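PDB 2QIB: tetR-family transcriptional regulator from Streptomyces coelicolor A3, which probably binds a regulatory DNA sequence through a predicted helix-turn-helix motif and so controls transcription, as other TetR-family regulators do. Local coordinates for residues R94-V99 and S162-W167; R154-L159 and H184-L189; L60-L65 and S118-A123. All coordinates share one frame; numbering follows the deposited sequence.

Interactions 1 and 2 are buried and share helix 147-168, whose residues 162-167 face helix 84-101 while residues 154-159 meet helix 175-194; their centres lie about 14 Å apart. Both rest on an edge-to-face pair of a phenylalanine and a tryptophan, and both adjoin the second subunit. Interaction 3 is a surface contact, its centre about 20 Å from that of interaction 1 and about 27 Å from that of interaction 2. There the chemistry turns polar: a glutamate of helix 57-75 accepts from the serine that caps helix 119-140, with small apolar contacts beside it. It alone joins the DNA-binding-family region to the C-terminal family region.

Interaction 1: R94-V99 and S162-W167; sequences RYFDFV and STALLW
F96 turns the edge of its ring toward the face of W167, an edge-to-face pair whose planes stand at 66° with the ring centroids 5.3 Å apart, measured to the six-membered ring of the indole. F96 CD2 makes the nearest approach, 3.8 Å from W167 CE3, and sits over the indole face toward its rim. W167 CG lies anti to the backbone N (chi1 170°), on a residue whose CB points toward helix 84-101. V99 CG1 meets the same indole differently, lying near its plane at the edge, 4.0 Å from W167 CZ3. An alanine in place of W167 would probably leave the F96 edge without its aromatic face and open a gap beside V99 CG1.

The backbones come nearest at A164, whose CA is 7.0 Å from V99 CA. Its methyl is met by V99 CG2 and by the phenol end of Y95, with Y95 OH 3.3 Å from A164 CB; the hydroxyl is hydrogen-bonded to A160 O of helix 147-168, one turn before A164. T163 CG2 lies at the F96 ring edge, 4.3 Å from F96 CZ.

The two helix segments cross at -45° in the C-terminal, TetR-type helical domain. Helix 175-194 adds L178 against W167 and L182 against T163, while F106 of helix 103-116 packs on V99.

Interaction 2: R154-L159 and H184-L189; sequences RSWISL and HDFAAL
W156 and F186 form the aromatic part of this contact, an edge-to-face pair in which F186 presents its edge to the face of the indole. The ring planes are inclined at 72°, and the centroid of the F186 ring is 4.8 Å from that of the five-membered ring. F186 CD1 comes down over the indole toward its rim and stands 3.5 Å from W156 CD2. A CH-pi contact reinforces the pair: F186 CB lies 3.9 Å from the centroid of the W156 five-membered ring and 28° off its normal. In both residues CG lies anti to the backbone N, and the two side chains cross at about a right angle.

The aliphatic part centres on L189 CD1, which touches two residues of the facing helix. It lies near the indole plane at the edge, 4.0 Å from W156 CD1, and is equally near L159 CD2. That same L159 methyl packs against D185, 3.7 Å from both D185 CB and D185 OD2, so an apolar branch lies beside a carboxylate oxygen.

Polar bonding involves neighbouring turns: W156 NE1 is hydrogen-bonded to L182 O, one turn before F186, which ties the indole to helix 175-194 and would help fix its rotation.

The segments run roughly antiparallel, inclined at 149°, with 10.5 Å between their axes. Across the subunit boundary, S155 packs on L159 of the second subunit and D185 on its L189, consistent with the helical dimer interface of TetR-family proteins. Helix 119-140 touches both aromatic rings through I136, and L88 of helix 84-101 touches them too.

Interaction 3: L60-L65 and S118-A123; sequences LYEAAL and STTTNA
The ring of Y61 meets T121 at its edge, where T121 CG2 lies near the ring plane, 3.9 Å from Y61 CE2; F26 also pairs with this ring edge-to-face. T120 CB lies over one face of the E62 carboxylate, 3.4 Å from E62 OE2, while S118 OG approaches near its plane. Together they join helix 57-75 to an N-capped helix start, S118 being the N-cap of helix 119-140. Helix 57-75, which follows the predicted helix-turn-helix, here packs on the C-terminal region, where the two parts of a TetR-type regulator meet; the segments run almost parallel, at 10°.

T121 CG2 also touches E62 CG at 3.7 Å, while L65 CD2 reaches T121 CB at 3.6 Å. These apolar contacts flank the polar one, and L109 of helix 103-116 packs on both Y61 and L65.

S118 OG serves two roles. It accepts from T121 N (3.0 Å, N-H...O angle 164°), closing the first turn of the helix, and its proton goes to E62. The carboxylate, probably charged, would also be steadied by the nearby positive end of the helix dipole. The bond from S118 OG to E62 OE2 measures 2.6 Å and uses that oxygen's anti lone pair.

Interaction 1: R94-V99 and S162-W167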
# COMPACT_ATOMS: atom_id res chain seq x y z
N ARG A 94 3.56 -16.58 9.05
CA ARG A 94 4.89 -16.66 8.42
C ARG A 94 5.33 -15.29 7.86
O ARG A 94 6.52 -14.92 7.94
CB ARG A 94 4.88 -17.71 7.32
CG ARG A 94 4.69 -19.16 7.91
CD ARG A 94 5.13 -20.23 6.89
NE ARG A 94 4.25 -20.28 5.73
CZ ARG A 94 3.10 -20.95 5.64
NH1 ARG A 94 2.59 -21.64 6.68
NH2 ARG A 94 2.44 -20.93 4.50
N TYR A 95 4.37 -14.54 7.32
CA TYR A 95 4.62 -13.20 6.81
C TYR A 95 5.11 -12.28 7.92
O TYR A 95 6.17 -11.66 7.79
CB TYR A 95 3.36 -12.67 6.11
CG TYR A 95 3.42 -11.20 5.73
CD1 TYR A 95 4.46 -10.70 4.92
CD2 TYR A 95 2.42 -10.31 6.14
CE1 TYR A 95 4.48 -9.33 4.52
CE2 TYR A 95 2.42 -8.95 5.75
CZ TYR A 95 3.46 -8.47 4.96
OH TYR A 95 3.50 -7.16 4.55
N PHE A 96 4.42 -12.25 9.06
CA PHE A 96 4.89 -11.43 10.18
C PHE A 96 6.20 -11.92 10.79
O PHE A 96 7.02 -11.11 11.24
CB PHE A 96 3.79 -11.26 11.23
CG PHE A 96 2.83 -10.11 10.87
CD1 PHE A 96 1.84 -10.28 9.91
CD2 PHE A 96 2.96 -8.88 11.49
CE1 PHE A 96 0.97 -9.24 9.57
CE2 PHE A 96 2.10 -7.80 11.15
CZ PHE A 96 1.10 -7.99 10.21
N ASP A 97 6.42 -13.24 10.77
CA ASP A 97 7.72 -13.80 11.23
C ASP A 97 8.80 -13.18 10.35
O ASP A 97 9.83 -12.67 10.84
CB ASP A 97 7.74 -15.32 11.01
CG ASP A 97 6.98 -16.10 12.08
OD1 ASP A 97 6.55 -15.52 13.10
OD2 ASP A 97 6.80 -17.33 11.86
N PHE A 98 8.57 -13.21 9.04
CA PHE A 98 9.54 -12.66 8.08
C PHE A 98 9.81 -11.19 8.34
O PHE A 98 10.95 -10.74 8.38
CB PHE A 98 9.03 -12.86 6.65
CG PHE A 98 10.01 -12.35 5.61
CD1 PHE A 98 10.99 -13.20 5.09
CD2 PHE A 98 9.94 -11.04 5.17
CE1 PHE A 98 11.91 -12.73 4.14
CE2 PHE A 98 10.85 -10.55 4.22
CZ PHE A 98 11.82 -11.38 3.70
N VAL A 99 8.73 -10.41 8.45
CA VAL A 99 8.81 -8.94 8.66
C VAL A 99 9.58 -8.62 9.95
O VAL A 99 10.47 -7.76 9.98
CB VAL A 99 7.41 -8.29 8.66
CG1 VAL A 99 7.49 -6.82 9.04
CG2 VAL A 99 6.77 -8.44 7.25
N SER A 162 1.29 -2.32 3.93
CA SER A 162 1.15 -1.14 4.77
C SER A 162 0.99 -1.51 6.25
O SER A 162 1.58 -0.89 7.13
CB SER A 162 -0.07 -0.35 4.32
OG SER A 162 -0.13 0.87 5.05
N THR A 163 0.15 -2.51 6.49
CA THR A 163 -0.14 -2.96 7.85
C THR A 163 1.16 -3.43 8.52
O THR A 163 1.42 -3.07 9.68
CB THR A 163 -1.22 -4.05 7.85
OG1 THR A 163 -2.47 -3.48 7.41
CG2 THR A 163 -1.43 -4.64 9.24
N ALA A 164 1.96 -4.23 7.82
CA ALA A 164 3.21 -4.72 8.40
C ALA A 164 4.18 -3.55 8.67
O ALA A 164 4.82 -3.50 9.72
CB ALA A 164 3.87 -5.75 7.46
N LEU A 165 4.26 -2.59 7.76
CA LEU A 165 5.16 -1.45 7.93
C LEU A 165 4.71 -0.58 9.11
O LEU A 165 5.53 -0.12 9.95
CB LEU A 165 5.19 -0.59 6.65
CG LEU A 165 5.90 -1.24 5.47
CD1 LEU A 165 5.58 -0.46 4.20
CD2 LEU A 165 7.46 -1.32 5.77
N LEU A 166 3.40 -0.39 9.24
CA LEU A 166 2.89 0.41 10.33
C LEU A 166 3.09 -0.33 11.65
O LEU A 166 3.34 0.31 12.69
CB LEU A 166 1.40 0.76 10.10
CG LEU A 166 1.19 1.75 8.94
CD1 LEU A 166 -0.26 1.72 8.41
CD2 LEU A 166 1.62 3.20 9.37
N TRP A 167 2.99 -1.67 11.61
CA TRP A 167 3.21 -2.50 12.80
C TRP A 167 4.64 -2.29 13.33
O TRP A 167 4.83 -2.00 14.52
CB TRP A 167 2.93 -3.97 12.52
CG TRP A 167 3.38 -4.86 13.65
CD1 TRP A 167 2.88 -4.91 14.93
CD2 TRP A 167 4.47 -5.78 13.60
NE1 TRP A 167 3.58 -5.89 15.66
CE2 TRP A 167 4.56 -6.41 14.86
CE3 TRP A 167 5.35 -6.18 12.57
CZ2 TRP A 167 5.53 -7.41 15.14
CZ3 TRP A 167 6.32 -7.16 12.84
CH2 TRP A 167 6.39 -7.77 14.10

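Interaction 2: R154-L159 and H184-L189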
# COMPACT_ATOMS: atom_id res chain seq x y z
N ARG A 154 -5.05 -7.28 -5.46
CA ARG A 154 -3.83 -6.48 -5.45
C ARG A 154 -3.91 -5.37 -4.39
O ARG A 154 -2.89 -5.03 -3.75
CB ARG A 154 -3.57 -5.96 -6.84
CG ARG A 154 -3.32 -7.07 -7.87
CD ARG A 154 -2.49 -6.49 -9.02
NE ARG A 154 -2.23 -7.44 -10.10
CZ ARG A 154 -1.17 -8.26 -10.17
NH1 ARG A 154 -0.26 -8.32 -9.20
NH2 ARG A 154 -1.01 -9.03 -11.24
N SER A 155 -5.09 -4.80 -4.19
CA SER A 155 -5.22 -3.71 -3.21
C SER A 155 -5.08 -4.29 -1.78
O SER A 155 -4.51 -3.61 -0.89
CB SER A 155 -6.53 -2.92 -3.37
OG SER A 155 -7.63 -3.73 -3.05
N TRP A 156 -5.50 -5.54 -1.60
CA TRP A 156 -5.30 -6.21 -0.30
C TRP A 156 -3.81 -6.45 -0.04
O TRP A 156 -3.34 -6.26 1.07
CB TRP A 156 -6.05 -7.52 -0.19
CG TRP A 156 -5.84 -8.15 1.17
CD1 TRP A 156 -6.54 -7.92 2.33
CD2 TRP A 156 -4.81 -9.08 1.49
NE1 TRP A 156 -6.01 -8.72 3.37
CE2 TRP A 156 -4.94 -9.40 2.87
CE3 TRP A 156 -3.77 -9.68 0.75
CZ2 TRP A 156 -4.08 -10.32 3.50
CZ3 TRP A 156 -2.92 -10.61 1.40
CH2 TRP A 156 -3.08 -10.88 2.76
N ILE A 157 -3.10 -6.89 -1.06
CA ILE A 157 -1.62 -7.05 -0.96
C ILE A 157 -0.98 -5.73 -0.53
O ILE A 157 -0.16 -5.71 0.38
CB ILE A 157 -1.01 -7.59 -2.27
CG1 ILE A 157 -1.49 -9.04 -2.51
CG2 ILE A 157 0.55 -7.49 -2.24
CD1 ILE A 157 -1.29 -9.55 -3.95
N SER A 158 -1.40 -4.60 -1.10
CA SER A 158 -0.90 -3.27 -0.64
C SER A 158 -1.28 -2.99 0.82
O SER A 158 -0.48 -2.42 1.58
CB SER A 158 -1.45 -2.16 -1.54
OG SER A 158 -1.04 -2.37 -2.91
N LEU A 159 -2.50 -3.36 1.19
CA LEU A 159 -2.99 -3.21 2.57
C LEU A 159 -2.09 -4.02 3.54
O LEU A 159 -1.75 -3.55 4.65
CB LEU A 159 -4.45 -3.72 2.67
CG LEU A 159 -5.04 -3.48 4.06
CD1 LEU A 159 -5.29 -1.97 4.24
CD2 LEU A 159 -6.35 -4.24 4.14
N HIS A 184 -9.60 -10.90 8.25
CA HIS A 184 -10.92 -10.29 8.21
C HIS A 184 -11.01 -9.18 7.16
O HIS A 184 -12.03 -9.08 6.47
CB HIS A 184 -11.24 -9.70 9.56
CG HIS A 184 -11.50 -10.73 10.61
ND1 HIS A 184 -12.20 -11.90 10.36
CD2 HIS A 184 -11.22 -10.74 11.94
CE1 HIS A 184 -12.32 -12.58 11.48
NE2 HIS A 184 -11.72 -11.91 12.45
N ASP A 185 -9.96 -8.37 7.03
CA ASP A 185 -9.91 -7.30 6.02
C ASP A 185 -10.13 -7.87 4.62
O ASP A 185 -10.82 -7.27 3.83
CB ASP A 185 -8.57 -6.59 6.03
CG ASP A 185 -8.40 -5.69 7.27
OD1 ASP A 185 -9.42 -5.35 7.91
OD2 ASP A 185 -7.22 -5.29 7.56
N PHE A 186 -9.53 -9.02 4.33
CA PHE A 186 -9.66 -9.62 3.01
C PHE A 186 -11.14 -9.94 2.76
O PHE A 186 -11.69 -9.60 1.72
CB PHE A 186 -8.78 -10.90 2.92
CG PHE A 186 -8.63 -11.45 1.50
CD1 PHE A 186 -7.46 -11.25 0.78
CD2 PHE A 186 -9.67 -12.21 0.93
CE1 PHE A 186 -7.33 -11.73 -0.56
CE2 PHE A 186 -9.56 -12.71 -0.38
CZ PHE A 186 -8.38 -12.47 -1.13
N ALA A 187 -11.79 -10.64 3.70
CA ALA A 187 -13.23 -10.97 3.57
C ALA A 187 -14.05 -9.69 3.37
O ALA A 187 -14.95 -9.60 2.49
CB ALA A 187 -13.69 -11.72 4.83
N ALA A 188 -13.75 -8.68 4.18
CA ALA A 188 -14.54 -7.45 4.13
C ALA A 188 -14.37 -6.68 2.82
O ALA A 188 -15.37 -6.21 2.26
CB ALA A 188 -14.25 -6.57 5.36
N LEU A 189 -13.14 -6.57 2.33
CA LEU A 189 -12.88 -5.93 1.02
C LEU A 189 -13.62 -6.68 -0.09
O LEU A 189 -14.22 -6.05 -0.95
CB LEU A 189 -11.39 -5.83 0.70
CG LEU A 189 -10.64 -4.91 1.68
CD1 LEU A 189 -9.15 -4.96 1.43
CD2 LEU A 189 -11.15 -3.45 1.65

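Interaction 3: L60-L65 and S118-A123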
# COMPACT_ATOMS: atom_id res chain seq x y z
N LEU A 60 25.72 -6.52 -3.95
CA LEU A 60 25.61 -7.36 -2.75
C LEU A 60 24.25 -7.17 -2.09
O LEU A 60 23.59 -8.14 -1.69
CB LEU A 60 26.75 -7.02 -1.79
CG LEU A 60 26.99 -7.96 -0.60
CD1 LEU A 60 26.72 -9.48 -0.89
CD2 LEU A 60 28.38 -7.77 -0.12
N TYR A 61 23.82 -5.92 -1.99
CA TYR A 61 22.49 -5.61 -1.46
C TYR A 61 21.43 -6.32 -2.30
O TYR A 61 20.51 -6.91 -1.75
CB TYR A 61 22.22 -4.10 -1.48
CG TYR A 61 20.87 -3.71 -0.91
CD1 TYR A 61 20.69 -3.51 0.47
CD2 TYR A 61 19.76 -3.53 -1.77
CE1 TYR A 61 19.44 -3.17 0.99
CE2 TYR A 61 18.49 -3.20 -1.26
CZ TYR A 61 18.35 -3.01 0.12
OH TYR A 61 17.11 -2.65 0.63
N GLU A 62 21.58 -6.27 -3.64
CA GLU A 62 20.62 -6.96 -4.54
C GLU A 62 20.63 -8.47 -4.35
O GLU A 62 19.56 -9.12 -4.33
CB GLU A 62 20.88 -6.55 -6.01
CG GLU A 62 20.48 -5.09 -6.29
CD GLU A 62 20.95 -4.57 -7.66
OE1 GLU A 62 21.83 -5.23 -8.26
OE2 GLU A 62 20.46 -3.51 -8.12
N ALA A 63 21.83 -9.04 -4.16
CA ALA A 63 21.97 -10.49 -3.94
C ALA A 63 21.30 -10.92 -2.62
O ALA A 63 20.58 -11.94 -2.57
CB ALA A 63 23.44 -10.91 -3.98
N ALA A 64 21.52 -10.13 -1.57
CA ALA A 64 20.83 -10.37 -0.29
C ALA A 64 19.31 -10.30 -0.47
O ALA A 64 18.58 -11.13 0.06
CB ALA A 64 21.25 -9.37 0.72
N LEU A 65 18.86 -9.27 -1.19
CA LEU A 65 17.42 -9.05 -1.41
C LEU A 65 16.80 -10.18 -2.22
O LEU A 65 15.67 -10.61 -1.93
CB LEU A 65 17.19 -7.69 -2.08
CG LEU A 65 15.71 -7.37 -2.38
CD1 LEU A 65 14.83 -7.41 -1.08
CD2 LEU A 65 15.59 -6.01 -3.05
N SER A 118 16.87 0.33 -7.02
CA SER A 118 17.39 0.09 -8.36
C SER A 118 16.29 -0.60 -9.15
O SER A 118 15.29 -1.08 -8.57
CB SER A 118 18.64 -0.77 -8.33
OG SER A 118 18.35 -2.06 -7.84
N THR A 119 16.48 -0.67 -10.46
CA THR A 119 15.55 -1.41 -11.30
C THR A 119 15.44 -2.84 -10.81
O THR A 119 14.34 -3.43 -10.79
CB THR A 119 16.00 -1.35 -12.77
OG1 THR A 119 15.80 -0.02 -13.26
CG2 THR A 119 15.19 -2.35 -13.64
N THR A 120 16.58 -3.40 -10.40
CA THR A 120 16.63 -4.75 -9.94
C THR A 120 15.87 -4.90 -8.62
O THR A 120 15.08 -5.83 -8.50
CB THR A 120 18.07 -5.26 -9.83
OG1 THR A 120 18.60 -5.35 -11.17
CG2 THR A 120 18.13 -6.63 -9.19
N THR A 121 16.10 -4.00 -7.67
CA THR A 121 15.39 -4.11 -6.37
C THR A 121 13.88 -3.95 -6.53
O THR A 121 13.11 -4.72 -5.95
CB THR A 121 15.91 -3.20 -5.22
OG1 THR A 121 15.61 -1.82 -5.46
CG2 THR A 121 17.41 -3.36 -5.03
N ASN A 122 13.46 -2.97 -7.33
CA ASN A 122 12.01 -2.80 -7.63
C ASN A 122 11.38 -4.02 -8.28
O ASN A 122 10.24 -4.36 -7.95
CB ASN A 122 11.76 -1.60 -8.54
CG ASN A 122 12.22 -0.33 -7.91
OD1 ASN A 122 12.44 -0.27 -6.70
ND2 ASN A 122 12.42 0.71 -8.74
N ALA A 123 12.12 -4.64 -9.21
CA ALA A 123 11.67 -5.88 -9.84
C ALA A 123 11.51 -7.02 -8.82
O ALA A 123 10.52 -7.73 -8.87
CB ALA A 123 12.62 -6.28 -10.97